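Local coordinates for protein A-adding tRNA nucleotidyltransferase (Aquifex aeolicus, PDB 4WBY) that adds the terminal adenosine to tRNAs ending in CC, using ATP and magnesium, to complete the CCA tail, at residues K150-L155 with F179-S184; Y270-L275 with S295-V300; Y274-I279 with H289-M294. All coordinates share one frame; numbering follows the deposited sequence.

Contact 1 comes first along the chain: its short strands 151-152 and 180-181 pair around a 23-residue excursion that carries helices 159-162 and 165-177 and a run of ATP-binding residues. Much later, contacts 2 and 3 both start from helix 271-278. Contact 3 closes the tighter turn, onto the end of helix 284-293; contact 2 encloses it, reaching one helix further, to the start of helix 298-309. The two touch, with a probable hydrogen bond between Ala296 N and Leu291 O (2.9 Å) and Val300 packing on Leu276, and together they bind three consecutive helices. Contact 1 stays apart from this pair, about 18 Å away between nearest atoms.

Contact 1: residues K150-L155 with F179-S184; sequences KVIRVL and FKLSRS. With GOL (glycerol), chain G.
A two-stranded parallel sheet joins Val151-Ile152 to Lys180-Leu181. Three backbone hydrogen bonds hold it: Lys180 N to Lys150 O (2.9 Å), Ile152 N to Lys180 O (2.8 Å) and Ser182 N to Ile152 O (2.9 Å). At one end, Lys150 leaves helix 143-149 through a Schellman motif, and its backbone lies on the ring of Phe179. Lys150 CA stands 3.4 Å from the Phe179 ring centroid, only 4° off the normal, a CH-pi contact over the centre of the face. The side chains of Ile152 and Phe179 meet at about a right angle, with Ile152 CD1 3.9 Å from Phe179 CD2. Ile152 and Leu181 share a face of the sheet, and helix 165-177 covers it; there Leu181 packs on Ala170, one of the ATP-binding residues. Val151 CG1, set anti to the backbone N (chi1 167°), is thereby the branch turned to Ser182, 3.6 Å from Ser182 CB. The Arg153 guanidinium lays one face over that same CB, and Asp146 takes its NE in a salt bridge. In its plane, Arg153 NH1 makes a nearly straight bond (172°) of 2.9 Å to O2 of a glycerol, probably from the crystallisation liquor. Ser182 OG caps helix 183-194 at Thr185 N. Parallel strands linked through helices, with the second running straight into another helix, make this a beta-alpha-beta crossover whose helix 165-177 carries ATP-binding residues.

Contact 2: residues Y270-L275 with S295-V300; sequences YGWLYL and SAPSWV
Trp272, near the start of helix 271-278, pushes its indole against the turn 295-297 and the first residues of helix 298-309. CH-pi contacts come first. Val300 CG2 and Pro297 CD lie over the same face of the indole, each displaced toward the rim: Val300 CG2 is 3.5 Å from Trp272 CG, over the five-membered ring, while Pro297 CD is 3.5 Å from Trp272 CE2, over the six-membered one. The Val300 methyl serves twice, because it also sits over the centre of the neighbouring Trp299 ring, and so fills the angle between two indoles.

Among the apolar contacts, Ala296 CB comes obliquely to the outer atoms of the six-membered ring, on the same side as the other two, 3.6 Å from Trp272 CZ3. Trp299 CH2 approaches Trp272 CB to 3.9 Å, and Leu273 CD2 lies near the Trp299 plane, at its edge, 4.0 Å from Trp299 CZ3.

The aromatic pair itself is oblique: the Trp272 five-membered ring and the Trp299 six-membered ring have centroids 5.7 Å apart and planes at 85°. Trp299 CG, between its backbone N and carbonyl carbon (chi1 67°), is turned back over its own backbone, beside Val300. The Trp299 ring also stacks on His335. An alanine at Trp272 would probably leave Pro297 CD and Ala296 CB without their aromatic partner and open a gap between helix 271-278 and the turn.

No hydrogen bond spans the two segments, so what joins helix 271-278 to the turn and the first turn of helix 298-309 is close-fitting apolar and CH-pi packing.

Contact 3: residues Y274-I279 with H289-M294; sequences YLLILI and HFLEEM
Leu275 and Leu291 lie alongside each other between two helices, pointing opposite ways, their CD2 methyls 3.9 Å apart. Leucine-on-leucine packing continues beside them, where the side chains of Leu276 and Leu291 cross at about a right angle and Leu276 CD2 comes 3.9 Å from Leu291 CD1. The two branches of Leu291 thus divide the work: CD1 serves Leu276, while CD2 serves Leu275 and also Ile279, whose CD1 lies 4.0 Å from Leu291 CD2.

Leu275 CG, anti to the backbone N (chi1 -167°), heads for the other helix, and beyond it Leu275 CD2 also meets Met294 CE at 4.0 Å, the two side chains meeting tip to tip.

Helices 271-278 and 284-293 follow one another through a short loop and run roughly antiparallel, at 149° for the short segments, as a helical hairpin in the helical part of the chain that follows strand 180-181. Their segment axes stay 12.0 Å apart, so long side chains rather than backbones bridge the space.

Aromatic packing comes from Phe290, whose ring is approached obliquely by both partners: Leu275 CD2 is 4.0 Å from Phe290 CE2, and Ile279 CG2 is 4.2 Å from Phe290 CD2. One face of the same ring carries Met294 CG, displaced toward the rim. Outside the hairpin, Leu276 and Leu291 both touch Tyr304 of helix 298-309, and Met294 packs on Ile210 and Leu214 of helix 203-214, the helix that also holds the ATP-binding Arg205.

Contact 1: residues K150-L155 with F179-S184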
loop_
_atom_site.group_PDB
_atom_site.type_symbol
_atom_site.label_atom_id
_atom_site.label_comp_id
_atom_site.label_asym_id
_atom_site.label_seq_id
_atom_site.Cartn_x
_atom_site.Cartn_y
_atom_site.Cartn_z
ATOM N N LYS A 150 10.379 9.150 16.736
ATOM C CA LYS A 150 9.989 7.982 15.929
ATOM C C LYS A 150 8.886 7.172 16.612
ATOM O O LYS A 150 8.991 5.950 16.801
ATOM C CB LYS A 150 11.205 7.107 15.635
ATOM C CG LYS A 150 12.279 7.847 14.854
ATOM C CD LYS A 150 13.447 6.920 14.597
ATOM C CE LYS A 150 14.436 7.521 13.640
ATOM N NZ LYS A 150 15.537 6.577 13.280
ATOM N N VAL A 151 7.801 7.869 16.935
ATOM C CA VAL A 151 6.706 7.303 17.703
ATOM C C VAL A 151 5.361 7.430 16.988
ATOM O O VAL A 151 4.998 8.507 16.504
ATOM C CB VAL A 151 6.604 7.994 19.094
ATOM C CG1 VAL A 151 5.292 7.644 19.779
ATOM C CG2 VAL A 151 7.808 7.606 19.961
ATOM N N ILE A 152 4.633 6.316 16.928
ATOM C CA ILE A 152 3.224 6.302 16.535
ATOM C C ILE A 152 2.361 6.413 17.797
ATOM O O ILE A 152 2.395 5.541 18.667
ATOM C CB ILE A 152 2.855 5.022 15.752
ATOM C CG1 ILE A 152 3.706 4.894 14.480
ATOM C CG2 ILE A 152 1.370 4.995 15.414
ATOM C CD1 ILE A 152 3.571 6.048 13.492
ATOM N N ARG A 153 1.579 7.482 17.880
ATOM C CA ARG A 153 0.796 7.813 19.063
ATOM C C ARG A 153 -0.603 8.240 18.661
ATOM O O ARG A 153 -0.755 9.121 17.809
ATOM C CB ARG A 153 1.472 8.954 19.836
ATOM C CG ARG A 153 0.849 9.235 21.183
ATOM C CD ARG A 153 1.355 10.531 21.787
ATOM N NE ARG A 153 2.813 10.576 21.826
ATOM C CZ ARG A 153 3.565 10.053 22.786
ATOM N NH1 ARG A 153 3.003 9.438 23.828
ATOM N NH2 ARG A 153 4.887 10.148 22.697
ATOM N N VAL A 154 -1.630 7.643 19.271
ATOM C CA VAL A 154 -2.995 8.102 19.018
ATOM C C VAL A 154 -3.250 9.480 19.654
ATOM O O VAL A 154 -2.521 9.919 20.551
ATOM C CB VAL A 154 -4.052 7.086 19.528
ATOM C CG1 VAL A 154 -3.989 5.796 18.707
ATOM C CG2 VAL A 154 -3.896 6.828 21.031
ATOM N N LEU A 155 -4.299 10.147 19.188
ATOM C CA LEU A 155 -4.630 11.502 19.634
ATOM C C LEU A 155 -5.406 11.544 20.944
ATOM O O LEU A 155 -5.435 12.580 21.625
ATOM C CB LEU A 155 -5.430 12.231 18.549
ATOM C CG LEU A 155 -4.846 12.225 17.131
ATOM C CD1 LEU A 155 -5.590 13.196 16.236
ATOM C CD2 LEU A 155 -3.380 12.554 17.139
ATOM N N PHE A 179 9.032 3.201 12.921
ATOM C CA PHE A 179 8.673 3.852 14.180
ATOM C C PHE A 179 8.166 2.791 15.160
ATOM O O PHE A 179 7.760 1.694 14.755
ATOM C CB PHE A 179 7.574 4.912 14.000
ATOM C CG PHE A 179 8.039 6.246 13.443
ATOM C CD1 PHE A 179 9.259 6.398 12.801
ATOM C CD2 PHE A 179 7.220 7.366 13.587
ATOM C CE1 PHE A 179 9.643 7.652 12.295
ATOM C CE2 PHE A 179 7.598 8.618 13.098
ATOM C CZ PHE A 179 8.813 8.755 12.445
ATOM N N LYS A 180 8.139 3.151 16.441
ATOM C CA LYS A 180 7.548 2.310 17.471
ATOM C C LYS A 180 6.231 2.905 17.948
ATOM O O LYS A 180 6.033 4.111 17.876
ATOM C CB LYS A 180 8.508 2.159 18.647
ATOM C CG LYS A 180 9.766 1.362 18.312
ATOM C CD LYS A 180 10.624 1.117 19.544
ATOM C CE LYS A 180 9.869 0.320 20.604
ATOM N NZ LYS A 180 9.369 -0.984 20.079
ATOM N N LEU A 181 5.327 2.064 18.434
ATOM C CA LEU A 181 4.164 2.569 19.150
ATOM C C LEU A 181 4.589 3.233 20.456
ATOM O O LEU A 181 5.507 2.753 21.134
ATOM C CB LEU A 181 3.171 1.440 19.442
ATOM C CG LEU A 181 2.691 0.615 18.251
ATOM C CD1 LEU A 181 1.800 -0.508 18.754
ATOM C CD2 LEU A 181 1.960 1.520 17.291
ATOM N N SER A 182 3.914 4.317 20.830
ATOM C CA SER A 182 4.130 4.878 22.163
ATOM C C SER A 182 3.738 3.821 23.198
ATOM O O SER A 182 2.963 2.915 22.902
ATOM C CB SER A 182 3.336 6.179 22.371
ATOM O OG SER A 182 2.107 5.974 23.048
ATOM N N ARG A 183 4.270 3.938 24.409
ATOM C CA ARG A 183 3.982 2.946 25.437
ATOM C C ARG A 183 2.484 2.815 25.696
ATOM O O ARG A 183 1.956 1.700 25.717
ATOM C CB ARG A 183 4.725 3.292 26.727
ATOM C CG ARG A 183 6.228 3.206 26.571
ATOM C CD ARG A 183 6.951 3.689 27.822
ATOM N NE ARG A 183 8.337 4.049 27.538
ATOM C CZ ARG A 183 8.764 5.298 27.383
ATOM N NH1 ARG A 183 7.911 6.308 27.494
ATOM N NH2 ARG A 183 10.043 5.540 27.125
ATOM N N SER A 184 1.786 3.936 25.868
ATOM C CA SER A 184 0.350 3.845 26.121
ATOM C C SER A 184 -0.411 3.420 24.865
ATOM O O SER A 184 -1.375 2.666 24.955
ATOM C CB SER A 184 -0.212 5.165 26.649
ATOM O OG SER A 184 -0.015 6.215 25.729
HETATM C C1 GOL G . 5.615 6.564 25.243
HETATM O O1 GOL G . 6.358 7.700 24.863
HETATM C C2 GOL G . 4.583 7.125 26.214
HETATM O O2 GOL G . 4.657 8.517 26.053
HETATM C C3 GOL G . 3.151 6.721 25.896
HETATM O O3 GOL G . 2.355 7.525 26.741
#

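Contact 2: residues Y270-L275 with S295-V300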
loop_
_atom_site.group_PDB
_atom_site.type_symbol
_atom_site.label_atom_id
_atom_site.label_comp_id
_atom_site.label_asym_id
_atom_site.label_seq_id
_atom_site.Cartn_x
_atom_site.Cartn_y
_atom_site.Cartn_z
ATOM N N TYR A 270 4.239 -7.012 -6.095
ATOM C CA TYR A 270 4.780 -8.126 -5.315
ATOM C C TYR A 270 4.104 -8.358 -3.976
ATOM O O TYR A 270 4.194 -9.451 -3.425
ATOM C CB TYR A 270 6.272 -7.926 -5.057
ATOM C CG TYR A 270 7.136 -7.770 -6.287
ATOM C CD1 TYR A 270 7.434 -8.864 -7.100
ATOM C CD2 TYR A 270 7.713 -6.547 -6.598
ATOM C CE1 TYR A 270 8.245 -8.727 -8.213
ATOM C CE2 TYR A 270 8.530 -6.400 -7.706
ATOM C CZ TYR A 270 8.798 -7.491 -8.505
ATOM O OH TYR A 270 9.608 -7.342 -9.599
ATOM N N GLY A 271 3.465 -7.331 -3.429
ATOM C CA GLY A 271 2.791 -7.472 -2.150
ATOM C C GLY A 271 1.816 -8.636 -2.115
ATOM O O GLY A 271 1.676 -9.308 -1.086
ATOM N N TRP A 272 1.154 -8.890 -3.241
ATOM C CA TRP A 272 0.205 -9.995 -3.310
ATOM C C TRP A 272 0.885 -11.350 -3.118
ATOM O O TRP A 272 0.265 -12.285 -2.617
ATOM C CB TRP A 272 -0.539 -9.986 -4.648
ATOM C CG TRP A 272 -1.470 -8.834 -4.804
ATOM C CD1 TRP A 272 -1.265 -7.714 -5.550
ATOM C CD2 TRP A 272 -2.756 -8.680 -4.187
ATOM N NE1 TRP A 272 -2.346 -6.877 -5.450
ATOM C CE2 TRP A 272 -3.277 -7.444 -4.618
ATOM C CE3 TRP A 272 -3.520 -9.471 -3.322
ATOM C CZ2 TRP A 272 -4.525 -6.972 -4.205
ATOM C CZ3 TRP A 272 -4.763 -9.006 -2.914
ATOM C CH2 TRP A 272 -5.257 -7.768 -3.361
ATOM N N LEU A 273 2.154 -11.457 -3.504
ATOM C CA LEU A 273 2.894 -12.703 -3.303
ATOM C C LEU A 273 3.088 -13.021 -1.823
ATOM O O LEU A 273 3.010 -14.177 -1.419
ATOM C CB LEU A 273 4.257 -12.645 -3.987
ATOM C CG LEU A 273 4.271 -12.475 -5.502
ATOM C CD1 LEU A 273 5.704 -12.522 -6.019
ATOM C CD2 LEU A 273 3.432 -13.546 -6.159
ATOM N N TYR A 274 3.363 -12.000 -1.020
ATOM C CA TYR A 274 3.449 -12.192 0.418
ATOM C C TYR A 274 2.121 -12.690 0.950
ATOM O O TYR A 274 2.076 -13.588 1.784
ATOM C CB TYR A 274 3.827 -10.897 1.132
ATOM C CG TYR A 274 5.248 -10.441 0.908
ATOM C CD1 TYR A 274 6.285 -10.922 1.699
ATOM C CD2 TYR A 274 5.549 -9.518 -0.083
ATOM C CE1 TYR A 274 7.584 -10.496 1.503
ATOM C CE2 TYR A 274 6.841 -9.087 -0.285
ATOM C CZ TYR A 274 7.854 -9.576 0.509
ATOM O OH TYR A 274 9.139 -9.142 0.306
ATOM N N LEU A 275 1.037 -12.091 0.463
ATOM C CA LEU A 275 -0.295 -12.488 0.893
ATOM C C LEU A 275 -0.580 -13.953 0.544
ATOM O O LEU A 275 -1.130 -14.694 1.357
ATOM C CB LEU A 275 -1.344 -11.576 0.267
ATOM C CG LEU A 275 -2.726 -11.702 0.895
ATOM C CD1 LEU A 275 -2.727 -11.083 2.287
ATOM C CD2 LEU A 275 -3.752 -11.036 -0.004
ATOM N N SER A 295 -10.678 -8.212 -3.547
ATOM C CA SER A 295 -10.702 -7.806 -4.954
ATOM C C SER A 295 -9.333 -8.014 -5.603
ATOM O O SER A 295 -8.849 -7.165 -6.359
ATOM C CB SER A 295 -11.137 -6.345 -5.105
ATOM O OG SER A 295 -12.457 -6.144 -4.628
ATOM N N ALA A 296 -8.705 -9.146 -5.303
ATOM C CA ALA A 296 -7.388 -9.438 -5.856
ATOM C C ALA A 296 -7.422 -9.483 -7.381
ATOM O O ALA A 296 -8.410 -9.922 -7.976
ATOM C CB ALA A 296 -6.855 -10.752 -5.298
ATOM N N PRO A 297 -6.340 -9.021 -8.021
ATOM C CA PRO A 297 -6.228 -9.139 -9.480
ATOM C C PRO A 297 -6.378 -10.576 -9.959
ATOM O O PRO A 297 -6.091 -11.523 -9.212
ATOM C CB PRO A 297 -4.810 -8.635 -9.769
ATOM C CG PRO A 297 -4.503 -7.704 -8.641
ATOM C CD PRO A 297 -5.217 -8.263 -7.434
ATOM N N SER A 298 -6.820 -10.726 -11.202
ATOM C CA SER A 298 -6.942 -12.027 -11.829
ATOM C C SER A 298 -5.671 -12.853 -11.689
ATOM O O SER A 298 -5.736 -14.033 -11.351
ATOM C CB SER A 298 -7.292 -11.865 -13.303
ATOM O OG SER A 298 -7.060 -13.076 -13.994
ATOM N N TRP A 299 -4.509 -12.250 -11.931
ATOM C CA TRP A 299 -3.284 -13.044 -11.893
ATOM C C TRP A 299 -3.035 -13.600 -10.499
ATOM O O TRP A 299 -2.524 -14.701 -10.357
ATOM C CB TRP A 299 -2.066 -12.243 -12.386
ATOM C CG TRP A 299 -1.605 -11.070 -11.529
ATOM C CD1 TRP A 299 -1.901 -9.746 -11.731
ATOM C CD2 TRP A 299 -0.713 -11.108 -10.403
ATOM N NE1 TRP A 299 -1.268 -8.969 -10.790
ATOM C CE2 TRP A 299 -0.538 -9.780 -9.961
ATOM C CE3 TRP A 299 -0.063 -12.137 -9.713
ATOM C CZ2 TRP A 299 0.264 -9.457 -8.861
ATOM C CZ3 TRP A 299 0.739 -11.810 -8.624
ATOM C CH2 TRP A 299 0.889 -10.484 -8.210
ATOM N N VAL A 300 -3.421 -12.849 -9.473
ATOM C CA VAL A 300 -3.263 -13.308 -8.098
ATOM C C VAL A 300 -4.196 -14.481 -7.807
ATOM O O VAL A 300 -3.791 -15.492 -7.218
ATOM C CB VAL A 300 -3.536 -12.173 -7.096
ATOM C CG1 VAL A 300 -3.436 -12.685 -5.662
ATOM C CG2 VAL A 300 -2.575 -11.009 -7.334
#

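Contact 3: residues Y274-I279 with H289-M294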
loop_
_atom_site.group_PDB
_atom_site.type_symbol
_atom_site.label_atom_id
_atom_site.label_comp_id
_atom_site.label_asym_id
_atom_site.label_seq_id
_atom_site.Cartn_x
_atom_site.Cartn_y
_atom_site.Cartn_z
ATOM N N TYR A 274 3.363 -12.000 -1.020
ATOM C CA TYR A 274 3.449 -12.192 0.418
ATOM C C TYR A 274 2.121 -12.690 0.950
ATOM O O TYR A 274 2.076 -13.588 1.784
ATOM C CB TYR A 274 3.827 -10.897 1.132
ATOM C CG TYR A 274 5.248 -10.441 0.908
ATOM C CD1 TYR A 274 6.285 -10.922 1.699
ATOM C CD2 TYR A 274 5.549 -9.518 -0.083
ATOM C CE1 TYR A 274 7.584 -10.496 1.503
ATOM C CE2 TYR A 274 6.841 -9.087 -0.285
ATOM C CZ TYR A 274 7.854 -9.576 0.509
ATOM O OH TYR A 274 9.139 -9.142 0.306
ATOM N N LEU A 275 1.037 -12.091 0.463
ATOM C CA LEU A 275 -0.295 -12.488 0.893
ATOM C C LEU A 275 -0.580 -13.953 0.544
ATOM O O LEU A 275 -1.130 -14.694 1.357
ATOM C CB LEU A 275 -1.344 -11.576 0.267
ATOM C CG LEU A 275 -2.726 -11.702 0.895
ATOM C CD1 LEU A 275 -2.727 -11.083 2.287
ATOM C CD2 LEU A 275 -3.752 -11.036 -0.004
ATOM N N LEU A 276 -0.210 -14.359 -0.665
ATOM C CA LEU A 276 -0.399 -15.750 -1.073
ATOM C C LEU A 276 0.350 -16.720 -0.168
ATOM O O LEU A 276 -0.185 -17.764 0.199
ATOM C CB LEU A 276 0.054 -15.969 -2.518
ATOM C CG LEU A 276 -0.797 -15.267 -3.577
ATOM C CD1 LEU A 276 -0.292 -15.597 -4.974
ATOM C CD2 LEU A 276 -2.264 -15.655 -3.444
ATOM N N ILE A 277 1.589 -16.386 0.186
ATOM C CA ILE A 277 2.344 -17.216 1.126
ATOM C C ILE A 277 1.659 -17.233 2.501
ATOM O O ILE A 277 1.529 -18.293 3.122
ATOM C CB ILE A 277 3.806 -16.730 1.267
ATOM C CG1 ILE A 277 4.576 -16.931 -0.046
ATOM C CG2 ILE A 277 4.513 -17.444 2.411
ATOM C CD1 ILE A 277 4.494 -18.348 -0.606
ATOM N N LEU A 278 1.210 -16.067 2.966
ATOM C CA LEU A 278 0.504 -15.959 4.245
ATOM C C LEU A 278 -0.709 -16.872 4.370
ATOM O O LEU A 278 -0.952 -17.451 5.423
ATOM C CB LEU A 278 0.035 -14.523 4.468
ATOM C CG LEU A 278 0.835 -13.548 5.304
ATOM C CD1 LEU A 278 0.055 -12.259 5.316
ATOM C CD2 LEU A 278 1.051 -14.078 6.710
ATOM N N ILE A 279 -1.474 -17.002 3.288
ATOM C CA ILE A 279 -2.724 -17.751 3.342
ATOM C C ILE A 279 -2.575 -19.144 2.744
ATOM O O ILE A 279 -3.562 -19.829 2.491
ATOM C CB ILE A 279 -3.866 -16.998 2.622
ATOM C CG1 ILE A 279 -3.570 -16.865 1.122
ATOM C CG2 ILE A 279 -4.096 -15.627 3.281
ATOM C CD1 ILE A 279 -4.747 -16.394 0.292
ATOM N N HIS A 289 -12.141 -17.281 -1.380
ATOM C CA HIS A 289 -13.098 -16.283 -0.911
ATOM C C HIS A 289 -12.412 -15.030 -0.372
ATOM O O HIS A 289 -12.870 -13.912 -0.621
ATOM C CB HIS A 289 -14.008 -16.872 0.172
ATOM C CG HIS A 289 -14.979 -15.886 0.741
ATOM N ND1 HIS A 289 -16.137 -15.521 0.090
ATOM C CD2 HIS A 289 -14.957 -15.176 1.894
ATOM C CE1 HIS A 289 -16.791 -14.635 0.820
ATOM N NE2 HIS A 289 -16.096 -14.408 1.920
ATOM N N PHE A 290 -11.325 -15.216 0.372
ATOM C CA PHE A 290 -10.595 -14.082 0.931
ATOM C C PHE A 290 -10.008 -13.225 -0.190
ATOM O O PHE A 290 -10.091 -11.997 -0.152
ATOM C CB PHE A 290 -9.487 -14.551 1.880
ATOM C CG PHE A 290 -8.654 -13.426 2.436
ATOM C CD1 PHE A 290 -9.206 -12.506 3.311
ATOM C CD2 PHE A 290 -7.321 -13.288 2.082
ATOM C CE1 PHE A 290 -8.445 -11.469 3.818
ATOM C CE2 PHE A 290 -6.553 -12.253 2.595
ATOM C CZ PHE A 290 -7.119 -11.343 3.456
ATOM N N LEU A 291 -9.436 -13.865 -1.203
ATOM C CA LEU A 291 -8.863 -13.090 -2.302
ATOM C C LEU A 291 -9.954 -12.347 -3.069
ATOM O O LEU A 291 -9.730 -11.235 -3.532
ATOM C CB LEU A 291 -8.049 -13.978 -3.246
ATOM C CG LEU A 291 -6.768 -14.555 -2.626
ATOM C CD1 LEU A 291 -6.116 -15.524 -3.600
ATOM C CD2 LEU A 291 -5.785 -13.461 -2.217
ATOM N N GLU A 292 -11.133 -12.947 -3.190
ATOM C CA GLU A 292 -12.254 -12.258 -3.822
ATOM C C GLU A 292 -12.711 -11.070 -2.964
ATOM O O GLU A 292 -13.042 -10.004 -3.481
ATOM C CB GLU A 292 -13.401 -13.237 -4.080
ATOM C CG GLU A 292 -13.063 -14.241 -5.180
ATOM C CD GLU A 292 -14.127 -15.299 -5.390
ATOM O OE1 GLU A 292 -15.084 -15.375 -4.590
ATOM O OE2 GLU A 292 -13.996 -16.061 -6.366
ATOM N N GLU A 293 -12.712 -11.256 -1.650
ATOM C CA GLU A 293 -13.044 -10.182 -0.723
ATOM C C GLU A 293 -12.043 -9.027 -0.837
ATOM O O GLU A 293 -12.394 -7.852 -0.691
ATOM C CB GLU A 293 -13.070 -10.730 0.701
ATOM C CG GLU A 293 -13.510 -9.750 1.741
ATOM C CD GLU A 293 -13.882 -10.440 3.031
ATOM O OE1 GLU A 293 -13.286 -11.496 3.342
ATOM O OE2 GLU A 293 -14.785 -9.938 3.722
ATOM N N MET A 294 -10.792 -9.382 -1.096
ATOM C CA MET A 294 -9.723 -8.414 -1.298
ATOM C C MET A 294 -9.741 -7.785 -2.697
ATOM O O MET A 294 -8.907 -6.934 -2.995
ATOM C CB MET A 294 -8.362 -9.087 -1.072
ATOM C CG MET A 294 -8.070 -9.472 0.387
ATOM S SD MET A 294 -7.576 -8.058 1.388
ATOM C CE MET A 294 -5.916 -7.812 0.763
#